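Local coordinates for penicillin-binding protein 2 (Pbp2) (Helicobacter pylori, PDB 5LP5) that probably cross-links peptidoglycan as a penicillin-binding transpeptidase of cell-wall synthesis and cell shape, and forms a complex with the rod shape-determining protein MreC, at residues Met43-Gly54 with Leu199-Val210; Lys188-Asn196 with Thr396-Phe404. All coordinates share one frame; numbering follows the deposited sequence.

Overall arrangement
Following the chain from its N terminus, strand 43-49 comes first and leads into the irregular stretch to Gly54. The chain then builds much of the N-terminal part before segment 188-196, where contact 2 begins, and helix 190-194 is followed at once by helix 196-200 and strand 204-210, which return to segment 43-54 and close contact 1. Only after strand 252-258 and the first helices of the transpeptidase part does segment 396-404 complete contact 2, so the two closures cross. Their centres lie 29 Å apart, joined by Arg53, which reaches Glu192 and Asn196. Contact 1 pairs strands within the N-terminal part; contact 2 ties that part to the transpeptidase domain.

Contact 1 (Met43-Gly54 with Leu199-Val210)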
loop_
_atom_site.group_PDB
_atom_site.type_symbol
_atom_site.label_atom_id
_atom_site.label_comp_id
_atom_site.label_asym_id
_atom_site.label_seq_id
_atom_site.Cartn_x
_atom_site.Cartn_y
_atom_site.Cartn_z
ATOM N N MET A 43 6.546 34.454 -7.448
ATOM C CA MET A 43 7.236 33.208 -7.741
ATOM C C MET A 43 6.290 32.011 -7.595
ATOM O O MET A 43 5.263 32.099 -6.930
ATOM C CB MET A 43 8.428 33.044 -6.797
ATOM C CG MET A 43 8.049 32.873 -5.330
ATOM S SD MET A 43 9.440 32.408 -4.264
ATOM C CE MET A 43 10.187 30.991 -5.084
ATOM N N THR A 44 6.682 30.881 -8.183
ATOM C CA THR A 44 5.851 29.677 -8.240
ATOM C C THR A 44 6.444 28.515 -7.446
ATOM O O THR A 44 7.529 28.630 -6.877
ATOM C CB THR A 44 5.674 29.218 -9.695
ATOM O OG1 THR A 44 6.885 28.611 -10.171
ATOM C CG2 THR A 44 5.297 30.406 -10.600
ATOM N N LYS A 45 5.728 27.397 -7.421
ATOM C CA LYS A 45 6.080 26.253 -6.564
ATOM C C LYS A 45 5.544 24.941 -7.148
ATOM O O LYS A 45 4.394 24.870 -7.549
ATOM C CB LYS A 45 5.492 26.471 -5.163
ATOM C CG LYS A 45 5.786 25.370 -4.169
ATOM C CD LYS A 45 4.851 25.459 -2.966
ATOM C CE LYS A 45 4.625 24.083 -2.352
ATOM N NZ LYS A 45 3.269 23.971 -1.773
ATOM N N LYS A 46 6.377 23.905 -7.156
ATOM C CA LYS A 46 6.050 22.597 -7.768
ATOM C C LYS A 46 5.808 21.512 -6.725
ATOM O O LYS A 46 6.358 21.531 -5.634
ATOM C CB LYS A 46 7.194 22.166 -8.679
ATOM C CG LYS A 46 6.880 21.029 -9.620
ATOM C CD LYS A 46 7.947 20.904 -10.707
ATOM C CE LYS A 46 7.525 19.940 -11.823
ATOM N NZ LYS A 46 8.626 19.522 -12.740
ATOM N N GLU A 47 4.976 20.556 -7.078
ATOM C CA GLU A 47 4.617 19.492 -6.163
ATOM C C GLU A 47 4.281 18.263 -6.969
ATOM O O GLU A 47 3.359 18.291 -7.786
ATOM C CB GLU A 47 3.416 19.904 -5.318
ATOM C CG GLU A 47 3.176 19.037 -4.097
ATOM C CD GLU A 47 2.598 19.837 -2.936
ATOM O OE1 GLU A 47 1.960 20.894 -3.187
ATOM O OE2 GLU A 47 2.793 19.413 -1.771
ATOM N N PHE A 48 5.042 17.191 -6.767
ATOM C CA PHE A 48 4.809 15.973 -7.527
ATOM C C PHE A 48 3.648 15.175 -6.942
ATOM O O PHE A 48 3.423 15.174 -5.739
ATOM C CB PHE A 48 6.059 15.103 -7.560
ATOM C CG PHE A 48 7.186 15.699 -8.326
ATOM C CD1 PHE A 48 7.184 15.686 -9.704
ATOM C CD2 PHE A 48 8.253 16.270 -7.666
ATOM C CE1 PHE A 48 8.220 16.245 -10.417
ATOM C CE2 PHE A 48 9.301 16.820 -8.367
ATOM C CZ PHE A 48 9.283 16.810 -9.749
ATOM N N LEU A 49 2.930 14.485 -7.817
ATOM C CA LEU A 49 1.788 13.673 -7.429
ATOM C C LEU A 49 2.165 12.252 -7.765
ATOM O O LEU A 49 2.175 11.865 -8.935
ATOM C CB LEU A 49 0.533 14.078 -8.212
ATOM C CG LEU A 49 0.121 15.553 -8.197
ATOM C CD1 LEU A 49 -0.692 15.864 -9.457
ATOM C CD2 LEU A 49 -0.644 15.928 -6.930
ATOM N N VAL A 50 2.500 11.487 -6.731
ATOM C CA VAL A 50 3.153 10.186 -6.885
ATOM C C VAL A 50 2.171 9.055 -6.630
ATOM O O VAL A 50 1.767 8.859 -5.501
ATOM C CB VAL A 50 4.314 10.030 -5.870
ATOM C CG1 VAL A 50 5.099 8.764 -6.173
ATOM C CG2 VAL A 50 5.215 11.260 -5.850
ATOM N N PRO A 51 1.832 8.271 -7.657
ATOM C CA PRO A 51 0.777 7.277 -7.463
ATOM C C PRO A 51 1.206 6.103 -6.629
ATOM O O PRO A 51 2.371 5.792 -6.590
ATOM C CB PRO A 51 0.444 6.830 -8.887
ATOM C CG PRO A 51 1.710 7.048 -9.655
ATOM C CD PRO A 51 2.403 8.219 -9.014
ATOM N N THR A 52 0.251 5.474 -5.957
ATOM C CA THR A 52 0.520 4.351 -5.058
ATOM C C THR A 52 0.849 3.146 -5.914
ATOM O O THR A 52 0.225 2.938 -6.953
ATOM C CB THR A 52 -0.704 4.070 -4.131
ATOM O OG1 THR A 52 -0.321 3.216 -3.041
ATOM C CG2 THR A 52 -1.872 3.433 -4.898
ATOM N N ARG A 53 1.840 2.365 -5.502
ATOM C CA ARG A 53 2.270 1.220 -6.326
ATOM C C ARG A 53 1.160 0.219 -6.504
ATOM O O ARG A 53 0.496 -0.137 -5.540
ATOM C CB ARG A 53 3.499 0.520 -5.760
ATOM C CG ARG A 53 4.014 -0.593 -6.658
ATOM C CD ARG A 53 5.310 -1.203 -6.129
ATOM N NE ARG A 53 5.707 -2.361 -6.931
ATOM C CZ ARG A 53 6.600 -2.336 -7.918
ATOM N NH1 ARG A 53 7.249 -1.215 -8.229
ATOM N NH2 ARG A 53 6.854 -3.452 -8.582
ATOM N N GLY A 54 0.976 -0.229 -7.746
ATOM C CA GLY A 54 -0.172 -1.067 -8.135
ATOM C C GLY A 54 -0.276 -2.406 -7.419
ATOM O O GLY A 54 0.732 -3.008 -7.047
ATOM N N LEU A 199 3.559 -1.352 -12.662
ATOM C CA LEU A 199 3.125 -1.326 -11.255
ATOM C C LEU A 199 3.370 0.025 -10.586
ATOM O O LEU A 199 2.571 0.492 -9.757
ATOM C CB LEU A 199 3.828 -2.441 -10.473
ATOM C CG LEU A 199 3.318 -3.839 -10.841
ATOM C CD1 LEU A 199 4.301 -4.926 -10.405
ATOM C CD2 LEU A 199 1.938 -4.071 -10.228
ATOM N N GLN A 200 4.478 0.645 -10.971
ATOM C CA GLN A 200 4.885 1.914 -10.401
ATOM C C GLN A 200 4.020 3.052 -10.906
ATOM O O GLN A 200 3.709 3.981 -10.174
ATOM C CB GLN A 200 6.342 2.203 -10.757
ATOM C CG GLN A 200 6.899 3.403 -10.026
ATOM C CD GLN A 200 8.376 3.273 -9.782
ATOM O OE1 GLN A 200 9.177 3.333 -10.718
ATOM N NE2 GLN A 200 8.747 3.067 -8.517
ATOM N N GLY A 201 3.652 2.992 -12.173
ATOM C CA GLY A 201 2.883 4.069 -12.779
ATOM C C GLY A 201 3.709 5.293 -13.123
ATOM O O GLY A 201 4.923 5.278 -12.997
ATOM N N LYS A 202 3.038 6.353 -13.565
ATOM C CA LYS A 202 3.696 7.590 -14.010
ATOM C C LYS A 202 3.406 8.701 -13.003
ATOM O O LYS A 202 2.275 8.817 -12.523
ATOM C CB LYS A 202 3.198 8.027 -15.390
ATOM C CG LYS A 202 3.243 6.943 -16.451
ATOM C CD LYS A 202 2.153 7.131 -17.505
ATOM C CE LYS A 202 2.501 8.252 -18.471
ATOM N NZ LYS A 202 3.667 7.893 -19.330
ATOM N N VAL A 203 4.409 9.510 -12.676
ATOM C CA VAL A 203 4.168 10.672 -11.835
ATOM C C VAL A 203 3.411 11.734 -12.604
ATOM O O VAL A 203 3.465 11.800 -13.829
ATOM C CB VAL A 203 5.444 11.354 -11.318
ATOM C CG1 VAL A 203 6.119 10.493 -10.267
ATOM C CG2 VAL A 203 6.364 11.739 -12.477
ATOM N N GLY A 204 2.710 12.564 -11.851
ATOM C CA GLY A 204 2.161 13.786 -12.371
ATOM C C GLY A 204 2.791 14.871 -11.537
ATOM O O GLY A 204 3.611 14.604 -10.653
ATOM N N TYR A 205 2.411 16.101 -11.816
ATOM C CA TYR A 205 2.907 17.215 -11.043
ATOM C C TYR A 205 1.876 18.332 -11.007
ATOM O O TYR A 205 0.933 18.361 -11.804
ATOM C CB TYR A 205 4.240 17.705 -11.616
ATOM C CG TYR A 205 4.195 18.259 -13.039
ATOM C CD1 TYR A 205 3.902 19.587 -13.273
ATOM C CD2 TYR A 205 4.475 17.457 -14.133
ATOM C CE1 TYR A 205 3.859 20.101 -14.541
ATOM C CE2 TYR A 205 4.445 17.961 -15.414
ATOM C CZ TYR A 205 4.140 19.284 -15.614
ATOM O OH TYR A 205 4.121 19.807 -16.896
ATOM N N LYS A 206 2.062 19.251 -10.074
ATOM C CA LYS A 206 1.144 20.354 -9.930
ATOM C C LYS A 206 1.909 21.606 -9.571
ATOM O O LYS A 206 2.542 21.655 -8.538
ATOM C CB LYS A 206 0.139 20.003 -8.850
ATOM C CG LYS A 206 -0.726 21.138 -8.400
ATOM C CD LYS A 206 -1.941 20.564 -7.698
ATOM C CE LYS A 206 -2.698 21.654 -6.972
ATOM N NZ LYS A 206 -4.117 21.259 -6.747
ATOM N N ILE A 207 1.878 22.602 -10.453
ATOM C CA ILE A 207 2.607 23.854 -10.263
ATOM C C ILE A 207 1.637 24.953 -9.838
ATOM O O ILE A 207 0.586 25.137 -10.451
ATOM C CB ILE A 207 3.300 24.301 -11.554
ATOM C CG1 ILE A 207 4.214 23.193 -12.080
ATOM C CG2 ILE A 207 4.136 25.540 -11.317
ATOM C CD1 ILE A 207 4.932 23.548 -13.363
ATOM N N MET A 208 2.013 25.695 -8.800
ATOM C CA MET A 208 1.103 26.612 -8.122
ATOM C C MET A 208 1.728 27.963 -7.835
ATOM O O MET A 208 2.916 28.060 -7.534
ATOM C CB MET A 208 0.667 26.006 -6.798
ATOM C CG MET A 208 -0.008 24.666 -6.956
ATOM S SD MET A 208 -0.714 24.176 -5.402
ATOM C CE MET A 208 0.756 23.675 -4.517
ATOM N N ARG A 209 0.911 29.010 -7.918
ATOM C CA ARG A 209 1.305 30.352 -7.473
ATOM C C ARG A 209 1.288 30.410 -5.930
ATOM O O ARG A 209 0.389 29.876 -5.279
ATOM C CB ARG A 209 0.388 31.422 -8.084
ATOM C CG ARG A 209 0.851 32.856 -7.828
ATOM C CD ARG A 209 0.003 33.860 -8.576
ATOM N NE ARG A 209 0.146 33.690 -10.015
ATOM C CZ ARG A 209 -0.682 34.197 -10.922
ATOM N NH1 ARG A 209 -1.740 34.922 -10.559
ATOM N NH2 ARG A 209 -0.450 33.974 -12.207
ATOM N N VAL A 210 2.305 31.052 -5.357
ATOM C CA VAL A 210 2.441 31.174 -3.911
ATOM C C VAL A 210 2.803 32.607 -3.526
ATOM O O VAL A 210 3.326 33.385 -4.340
ATOM C CB VAL A 210 3.519 30.212 -3.348
ATOM C CG1 VAL A 210 3.081 28.757 -3.501
ATOM C CG2 VAL A 210 4.886 30.453 -4.007
#
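Strands 43-49 and 204-210 run antiparallel, their axes 4.3 Å apart at closest approach and 155° between their directions. Leu49 and Gly204 form a hydrogen-bonded pair in which both bonds are nearly straight, Leu49 N to Gly204 O at 2.9 Å and Gly204 N to Leu49 O at 3.0 Å. Farther along, Met208 N meets Lys45 O at 2.8 Å in the carbonyl plane, while the return bond from Lys45 N is weak. Beyond the strands, Gly54 N donates to Leu199 O, near the end of helix 196-200; Gly201, with positive phi, then turns the chain out of the helix.

On one face of the sheet Lys46 extends across Tyr205, its CG anti to the backbone N (chi1 -166°). Its NZ sits over the ring, 4.8 Å from the centroid, in a cation-pi contact, and the phenol OH bonds to Glu221. Phe48 CD1 packs against Tyr205 CB. The other face carries Lys45, whose methylenes lie against Val210 CG1, and Met208, whose CE approaches Glu47 OE1 and Lys45 NZ; these two form a long salt bridge (3.6 Å), and Lys45 NZ makes a weak, long ion pair with Glu216. Pro51 sets its CG against Lys202 O. Leu199 CB lies 3.6 Å above one face of the Arg53 guanidinium, offset toward its rim; Glu192 and Asn196 bind that group. Leu49 also packs on Tyr220 of the MreC chain. Strand 216-223 completes a three-stranded antiparallel sheet, with 204-210 in the middle, within the region assigned to the PBP dimerisation domain.

Contact 2 (Lys188-Asn196 with Thr396-Phe404); sequences KTGIEKEYN and TGVDLPNEF
The Tyr195 ring and the Asp399 carboxylate stand nearly upright to one another, their planes 79° apart. Asp399 CG and Ile191 CD1 both lie at the edge of the ring and in its plane. From that edge the phenol OH donates to the anti lone pair of Asp399 OD2, the one away from OD1, at 2.9 Å. Both carboxylate oxygens have further partners: OD1 accepts from Phe461 N and OD2 also from Ala462 N, so the acid is gripped from two parts of the protein. With CG between the backbone N and the carbonyl carbon (chi1 60°), Asp399 turns its carboxylate to these donors, at the centre of an inverse gamma turn.

Next to the tyrosine, the Ile191 and Leu400 side chains make an apolar contact, crossing at about a right angle with Ile191 CG1 3.9 Å from Leu400 CD2. Leu400 CD2 also lies 3.8 Å from Gly190 CA; Gly190 has positive phi, which by itself favours glycine. Pro401 sets the CD and CG edge of its puckered ring against Gly190 O, Pro401 CD at 3.8 Å, and its CG meets the aliphatic CD of Lys193. Glu194 folds over the backbone at Asp399 and Leu400, its CG 3.4 Å from Asp399 O.

Within the loop, Glu403 accepts from the backbone N of Thr396, Gly397 and Val398 and from Thr396 OG1. The loop runs between helices 380-389 and 411-418, backed by helix 441-453. Ile191 touches Ile56 and Leu231, Glu192 touches Ile56, and Tyr195, just after helix 190-194, touches Leu231, joining strands 56-57 and 231-232 to the transpeptidase side.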
loop_
_atom_site.group_PDB
_atom_site.type_symbol
_atom_site.label_atom_id
_atom_site.label_comp_id
_atom_site.label_asym_id
_atom_site.label_seq_id
_atom_site.Cartn_x
_atom_site.Cartn_y
_atom_site.Cartn_z
ATOM N N LYS A 188 12.740 -5.781 -7.338
ATOM C CA LYS A 188 14.064 -6.406 -7.359
ATOM C C LYS A 188 14.025 -7.736 -8.085
ATOM O O LYS A 188 14.845 -7.969 -8.947
ATOM C CB LYS A 188 14.619 -6.604 -5.944
ATOM C CG LYS A 188 14.788 -5.319 -5.158
ATOM C CD LYS A 188 15.804 -4.392 -5.803
ATOM C CE LYS A 188 16.059 -3.151 -4.943
ATOM N NZ LYS A 188 17.236 -2.325 -5.363
ATOM N N THR A 189 13.082 -8.607 -7.723
ATOM C CA THR A 189 12.967 -9.930 -8.358
ATOM C C THR A 189 11.603 -10.200 -8.926
ATOM O O THR A 189 10.624 -9.549 -8.573
ATOM C CB THR A 189 13.288 -11.062 -7.379
ATOM O OG1 THR A 189 12.417 -11.000 -6.243
ATOM C CG2 THR A 189 14.683 -10.908 -6.896
ATOM N N GLY A 190 11.563 -11.155 -9.841
ATOM C CA GLY A 190 10.303 -11.643 -10.381
ATOM C C GLY A 190 9.379 -10.596 -10.971
ATOM O O GLY A 190 9.833 -9.624 -11.591
ATOM N N ILE A 191 8.078 -10.804 -10.774
ATOM C CA ILE A 191 7.037 -9.956 -11.366
ATOM C C ILE A 191 7.157 -8.495 -10.935
ATOM O O ILE A 191 6.942 -7.595 -11.745
ATOM C CB ILE A 191 5.630 -10.509 -11.034
ATOM C CG1 ILE A 191 5.378 -11.783 -11.833
ATOM C CG2 ILE A 191 4.522 -9.508 -11.326
ATOM C CD1 ILE A 191 5.137 -11.584 -13.306
ATOM N N GLU A 192 7.496 -8.256 -9.674
ATOM C CA GLU A 192 7.673 -6.887 -9.205
ATOM C C GLU A 192 8.711 -6.188 -10.059
ATOM O O GLU A 192 8.628 -4.989 -10.296
ATOM C CB GLU A 192 8.144 -6.866 -7.766
ATOM C CG GLU A 192 7.098 -7.274 -6.751
ATOM C CD GLU A 192 6.145 -6.146 -6.366
ATOM O OE1 GLU A 192 5.968 -5.214 -7.190
ATOM O OE2 GLU A 192 5.562 -6.197 -5.238
ATOM N N LYS A 193 9.716 -6.943 -10.489
ATOM C CA LYS A 193 10.747 -6.403 -11.342
ATOM C C LYS A 193 10.306 -6.397 -12.804
ATOM O O LYS A 193 10.397 -5.384 -13.467
ATOM C CB LYS A 193 12.033 -7.192 -11.201
ATOM C CG LYS A 193 13.196 -6.432 -11.791
ATOM C CD LYS A 193 14.424 -7.258 -12.002
ATOM C CE LYS A 193 15.313 -6.530 -12.994
ATOM N NZ LYS A 193 16.656 -7.141 -13.048
ATOM N N GLU A 194 9.816 -7.524 -13.303
ATOM C CA GLU A 194 9.465 -7.624 -14.714
ATOM C C GLU A 194 8.444 -6.537 -15.090
ATOM O O GLU A 194 8.558 -5.906 -16.138
ATOM C CB GLU A 194 8.949 -9.031 -15.048
ATOM C CG GLU A 194 8.616 -9.282 -16.524
ATOM C CD GLU A 194 9.798 -9.601 -17.406
ATOM O OE1 GLU A 194 10.900 -9.844 -16.893
ATOM O OE2 GLU A 194 9.612 -9.641 -18.631
ATOM N N TYR A 195 7.475 -6.289 -14.219
ATOM C CA TYR A 195 6.415 -5.344 -14.534
ATOM C C TYR A 195 6.522 -4.082 -13.693
ATOM O O TYR A 195 5.501 -3.483 -13.325
ATOM C CB TYR A 195 5.037 -6.023 -14.396
ATOM C CG TYR A 195 4.745 -7.012 -15.521
ATOM C CD1 TYR A 195 4.891 -8.381 -15.329
ATOM C CD2 TYR A 195 4.348 -6.563 -16.785
ATOM C CE1 TYR A 195 4.642 -9.269 -16.357
ATOM C CE2 TYR A 195 4.091 -7.447 -17.803
ATOM C CZ TYR A 195 4.245 -8.797 -17.587
ATOM O OH TYR A 195 3.990 -9.695 -18.604
ATOM N N ASN A 196 7.764 -3.653 -13.424
ATOM C CA ASN A 196 7.995 -2.502 -12.541
ATOM C C ASN A 196 7.366 -1.236 -13.081
ATOM O O ASN A 196 6.639 -0.544 -12.371
ATOM C CB ASN A 196 9.463 -2.228 -12.348
ATOM C CG ASN A 196 9.717 -1.288 -11.188
ATOM O OD1 ASN A 196 9.522 -1.668 -10.043
ATOM N ND2 ASN A 196 10.150 -0.063 -11.469
ATOM N N THR A 396 11.479 -20.626 -23.037
ATOM C CA THR A 396 10.050 -20.699 -23.280
ATOM C C THR A 396 9.443 -19.305 -23.515
ATOM O O THR A 396 8.414 -19.192 -24.196
ATOM C CB THR A 396 9.289 -21.395 -22.127
ATOM O OG1 THR A 396 9.455 -20.653 -20.910
ATOM C CG2 THR A 396 9.776 -22.854 -21.925
ATOM N N GLY A 397 10.074 -18.257 -22.980
ATOM C CA GLY A 397 9.579 -16.875 -23.121
ATOM C C GLY A 397 8.709 -16.385 -21.962
ATOM O O GLY A 397 7.814 -15.566 -22.140
ATOM N N VAL A 398 8.988 -16.883 -20.767
ATOM C CA VAL A 398 8.154 -16.612 -19.621
ATOM C C VAL A 398 8.368 -15.162 -19.229
ATOM O O VAL A 398 9.441 -14.616 -19.464
ATOM C CB VAL A 398 8.462 -17.605 -18.476
ATOM C CG1 VAL A 398 9.797 -17.299 -17.831
ATOM C CG2 VAL A 398 7.356 -17.608 -17.433
ATOM N N ASP A 399 7.331 -14.528 -18.686
ATOM C CA ASP A 399 7.412 -13.126 -18.285
ATOM C C ASP A 399 8.005 -12.939 -16.865
ATOM O O ASP A 399 7.366 -12.398 -15.946
ATOM C CB ASP A 399 6.055 -12.413 -18.470
ATOM C CG ASP A 399 4.922 -13.033 -17.664
ATOM O OD1 ASP A 399 4.998 -14.209 -17.273
ATOM O OD2 ASP A 399 3.939 -12.322 -17.416
ATOM N N LEU A 400 9.240 -13.416 -16.717
ATOM C CA LEU A 400 10.081 -13.144 -15.558
ATOM C C LEU A 400 11.427 -12.707 -16.089
ATOM O O LEU A 400 11.704 -12.856 -17.278
ATOM C CB LEU A 400 10.257 -14.397 -14.699
ATOM C CG LEU A 400 9.057 -14.910 -13.920
ATOM C CD1 LEU A 400 9.455 -16.152 -13.122
ATOM C CD2 LEU A 400 8.557 -13.806 -13.009
ATOM N N PRO A 401 12.284 -12.157 -15.212
ATOM C CA PRO A 401 13.650 -11.875 -15.650
ATOM C C PRO A 401 14.548 -13.127 -15.713
ATOM O O PRO A 401 14.378 -14.079 -14.935
ATOM C CB PRO A 401 14.162 -10.895 -14.587
ATOM C CG PRO A 401 13.004 -10.580 -13.688
ATOM C CD PRO A 401 12.045 -11.708 -13.832
ATOM N N ASN A 402 15.485 -13.094 -16.652
ATOM C CA ASN A 402 16.561 -14.081 -16.763
ATOM C C ASN A 402 16.092 -15.517 -16.821
ATOM O O ASN A 402 16.508 -16.300 -15.997
ATOM C CB ASN A 402 17.535 -13.958 -15.582
ATOM C CG ASN A 402 18.483 -12.787 -15.716
ATOM O OD1 ASN A 402 18.136 -11.633 -15.424
ATOM N ND2 ASN A 402 19.716 -13.087 -16.124
ATOM N N GLU A 403 15.256 -15.887 -17.784
ATOM C CA GLU A 403 14.968 -17.308 -17.989
ATOM C C GLU A 403 16.184 -18.023 -18.589
ATOM O O GLU A 403 16.809 -17.529 -19.519
ATOM C CB GLU A 403 13.774 -17.499 -18.903
ATOM C CG GLU A 403 13.276 -18.929 -18.905
ATOM C CD GLU A 403 12.268 -19.187 -19.990
ATOM O OE1 GLU A 403 11.741 -18.208 -20.557
ATOM O OE2 GLU A 403 12.009 -20.375 -20.269
ATOM N N PHE A 404 16.516 -19.186 -18.045
ATOM C CA PHE A 404 17.642 -19.977 -18.539
ATOM C C PHE A 404 17.286 -20.751 -19.796
ATOM O O PHE A 404 16.244 -21.391 -19.858
ATOM C CB PHE A 404 18.088 -20.976 -17.475
ATOM C CG PHE A 404 18.948 -20.387 -16.400
ATOM C CD1 PHE A 404 19.126 -19.002 -16.288
ATOM C CD2 PHE A 404 19.545 -21.215 -15.462
ATOM C CE1 PHE A 404 19.909 -18.471 -15.292
ATOM C CE2 PHE A 404 20.317 -20.679 -14.455
ATOM C CZ PHE A 404 20.509 -19.310 -14.380
#